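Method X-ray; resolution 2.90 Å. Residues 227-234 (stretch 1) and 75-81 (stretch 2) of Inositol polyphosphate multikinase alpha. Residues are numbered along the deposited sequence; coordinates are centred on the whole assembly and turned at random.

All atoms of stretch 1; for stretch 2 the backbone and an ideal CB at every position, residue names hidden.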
# COMPACT_ATOMS: atom_id res chain seq x y z
N ASP A 227 3.07 31.18 -12.82
CA ASP A 227 3.30 30.37 -11.58
C ASP A 227 4.29 29.21 -11.83
O ASP A 227 4.96 29.16 -12.86
CB ASP A 227 1.97 29.86 -11.00
CG ASP A 227 1.33 28.75 -11.86
OD1 ASP A 227 1.15 28.98 -13.09
OD2 ASP A 227 1.01 27.66 -11.30
N ALA A 228 4.36 28.27 -10.88
CA ALA A 228 5.37 27.21 -10.91
C ALA A 228 4.98 26.04 -11.81
O ALA A 228 5.81 25.18 -12.11
CB ALA A 228 5.67 26.72 -9.52
N ARG A 229 3.71 25.99 -12.20
CA ARG A 229 3.22 24.98 -13.15
C ARG A 229 3.76 23.56 -12.84
O ARG A 229 4.30 22.89 -13.72
CB ARG A 229 3.56 25.40 -14.59
CG ARG A 229 2.78 24.66 -15.67
CD ARG A 229 2.30 25.60 -16.77
NE ARG A 229 3.39 26.17 -17.56
CZ ARG A 229 4.16 25.48 -18.41
NH1 ARG A 229 4.00 24.16 -18.54
NH2 ARG A 229 5.12 26.10 -19.10
N PRO A 230 3.56 23.09 -11.59
CA PRO A 230 4.08 21.79 -11.13
C PRO A 230 3.39 20.63 -11.82
O PRO A 230 2.20 20.69 -12.08
CB PRO A 230 3.71 21.79 -9.65
CG PRO A 230 2.51 22.65 -9.57
CD PRO A 230 2.68 23.71 -10.59
N GLN A 231 4.13 19.55 -12.06
CA GLN A 231 3.53 18.40 -12.72
C GLN A 231 4.08 17.04 -12.33
O GLN A 231 5.29 16.87 -12.16
CB GLN A 231 3.55 18.56 -14.23
CG GLN A 231 2.20 18.92 -14.77
CD GLN A 231 2.24 19.39 -16.20
OE1 GLN A 231 3.30 19.42 -16.84
NE2 GLN A 231 1.08 19.78 -16.71
N VAL A 232 3.17 16.06 -12.28
CA VAL A 232 3.49 14.69 -11.93
C VAL A 232 3.37 13.78 -13.14
O VAL A 232 2.49 13.97 -13.98
CB VAL A 232 2.54 14.16 -10.83
CG1 VAL A 232 2.82 12.71 -10.54
CG2 VAL A 232 2.67 14.99 -9.58
N LYS A 233 4.23 12.77 -13.21
CA LYS A 233 4.17 11.77 -14.28
C LYS A 233 4.88 10.49 -13.87
O LYS A 233 5.71 10.48 -12.96
CB LYS A 233 4.75 12.33 -15.59
CG LYS A 233 3.88 13.42 -16.21
CD LYS A 233 3.98 13.45 -17.74
CE LYS A 233 2.72 14.09 -18.38
NZ LYS A 233 2.28 15.37 -17.73
N LEU A 234 4.49 9.39 -14.50
CA LEU A 234 5.10 8.11 -14.25
C LEU A 234 5.99 7.79 -15.42
O LEU A 234 5.61 8.04 -16.55
CB LEU A 234 4.04 7.04 -14.14
CG LEU A 234 3.43 6.75 -12.78
CD1 LEU A 234 2.82 8.02 -12.19
CD2 LEU A 234 2.39 5.66 -12.93
N UNK A 75 8.30 14.66 -25.25
CA UNK A 75 9.15 14.97 -24.11
C UNK A 75 8.49 15.97 -23.19
O UNK A 75 8.10 17.06 -23.62
CB UNK A 75 10.50 15.51 -24.58
N UNK A 76 8.45 15.63 -21.91
CA UNK A 76 7.74 16.43 -20.93
C UNK A 76 8.41 17.79 -20.73
O UNK A 76 7.75 18.83 -20.76
CB UNK A 76 7.66 15.68 -19.60
N UNK A 77 9.74 17.78 -20.60
CA UNK A 77 10.50 18.97 -20.20
C UNK A 77 10.53 20.09 -21.25
O UNK A 77 10.96 21.21 -20.99
CB UNK A 77 11.94 18.56 -19.87
N UNK A 78 10.02 19.77 -22.44
CA UNK A 78 9.94 20.73 -23.53
C UNK A 78 9.28 22.03 -23.10
O UNK A 78 9.68 23.11 -23.51
CB UNK A 78 9.17 20.12 -24.71
N UNK A 79 8.27 21.94 -22.24
CA UNK A 79 7.47 23.10 -21.86
C UNK A 79 8.10 23.92 -20.72
O UNK A 79 7.43 24.82 -20.16
CB UNK A 79 6.07 22.64 -21.45
N UNK A 80 9.33 23.57 -20.33
CA UNK A 80 9.92 24.22 -19.17
C UNK A 80 11.19 24.96 -19.51
O UNK A 80 12.05 24.43 -20.21
CB UNK A 80 10.20 23.19 -18.08
N UNK A 81 11.29 26.19 -19.03
CA UNK A 81 12.44 27.04 -19.32
C UNK A 81 13.57 26.71 -18.38
O UNK A 81 14.69 26.33 -18.82
CB UNK A 81 12.07 28.52 -19.21

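At position 75 the ideal CB has nothing of stretch 1 within 5.5 Å, so this contact sets no demand. The turn that follows does: the backbone bends into a 3-10 segment at 77-79, and a short acceptor such as Asn, Asp, Ser or Thr often precedes such a turn. The deposited residue is Asn 75, whose OD1 accepts a weak hydrogen bond from the backbone N of position 78 at 3.0 Å.

Position 76 is different. Its CA-to-CB bond points toward stretch 1, and the ideal CB lies 4.7 Å from Lys 233 CD. What is offered here is the aliphatic part of a lysine rather than its charge, since the nearest atom is a methylene. A medium-sized apolar chain would suit, Leu, Ile, Met or Val among them, and the contact alone would not choose between them. Leu 76 is found, with CD2 4.0 Å from Lys 233 CD, an ordinary van der Waals distance. Its chi1 of -12° lies between the usual wells, a detail to read cautiously at 2.90 Å.

Positions 77 and 78 belong to the 3-10 segment, and neither ideal CB has any of stretch 1 within 5.5 Å. The contact would accept almost anything that tolerates the backbone. Leu 77 and Ala 78 occupy them; neither touches stretch 1, though Leu 77 O accepts a 2.9 Å hydrogen bond from the N of position 80, helping to hold the turn.

At position 79 the CB points toward stretch 1 and sits 3.9 Å from Arg 229 NH1. A guanidinium so near favours an acid, Asp or Glu, while a neutral acceptor such as Gln could also serve. One part of the bargain needs no particular side chain: the backbone O of position 79 already takes a hydrogen bond from Arg 229 NH2 at 2.8 Å, approaching near the guanidinium plane. Glu 79 adds charge, but its salt bridge is long, with OE1 3.8 Å from Arg 229 NH1. The backbone thus makes the shorter polar contact, and the carboxylate supplements it.

Position 80 is the subtle one. Its CB points sideways and the ideal CB finds no atom of stretch 1 within 5.5 Å, so a short chain there would not reach stretch 1. Farther out wait two acceptors, Arg 229 O and Gln 231 OE1, with the Arg 229 side chain alongside. A long, neutral residue ending in a donor is called for; Tyr fits well, its hydroxyl far enough from CB to reach both acceptors. Tyr 80, with chi1 in m, carries its OH to 2.7 Å from Arg 229 O and 3.1 Å from Gln 231 OE1, though its single proton leaves the choice of acceptor open. Arg 229 NH1 lies over one ring face, but Arg 229 CZ is 5.1 Å from the centroid of the Tyr 80 ring, so any cation-pi attraction is weak.

Position 81 points sideways with nothing of stretch 1 near its CB, and many residues would do. Thr 81 makes no contact with stretch 1.

Stretch 2, residues 75-81: NLLAEYT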
# COMPACT_ATOMS: atom_id res chain seq x y z
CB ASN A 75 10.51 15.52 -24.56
CG ASN A 75 11.36 15.98 -23.39
OD1 ASN A 75 10.99 16.91 -22.66
ND2 ASN A 75 12.48 15.30 -23.16
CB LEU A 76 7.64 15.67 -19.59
CG LEU A 76 8.02 14.16 -19.63
CD1 LEU A 76 8.25 13.62 -18.22
CD2 LEU A 76 6.97 13.31 -20.37
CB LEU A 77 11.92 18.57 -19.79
CG LEU A 77 11.97 17.63 -18.59
CD1 LEU A 77 13.40 17.33 -18.16
CD2 LEU A 77 11.20 18.22 -17.44
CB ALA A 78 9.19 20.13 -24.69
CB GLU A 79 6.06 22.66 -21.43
CG GLU A 79 5.29 21.87 -22.49
CD GLU A 79 4.33 20.86 -21.86
OE1 GLU A 79 3.58 21.24 -20.93
OE2 GLU A 79 4.33 19.68 -22.30
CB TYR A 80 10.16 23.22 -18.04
CG TYR A 80 8.89 22.71 -17.38
CD1 TYR A 80 8.31 23.39 -16.31
CD2 TYR A 80 8.26 21.55 -17.84
CE1 TYR A 80 7.14 22.94 -15.72
CE2 TYR A 80 7.10 21.09 -17.25
CZ TYR A 80 6.55 21.77 -16.20
OH TYR A 80 5.40 21.30 -15.63
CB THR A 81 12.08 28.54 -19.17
OG1 THR A 81 11.22 28.96 -20.28
CG2 THR A 81 13.36 29.36 -19.20
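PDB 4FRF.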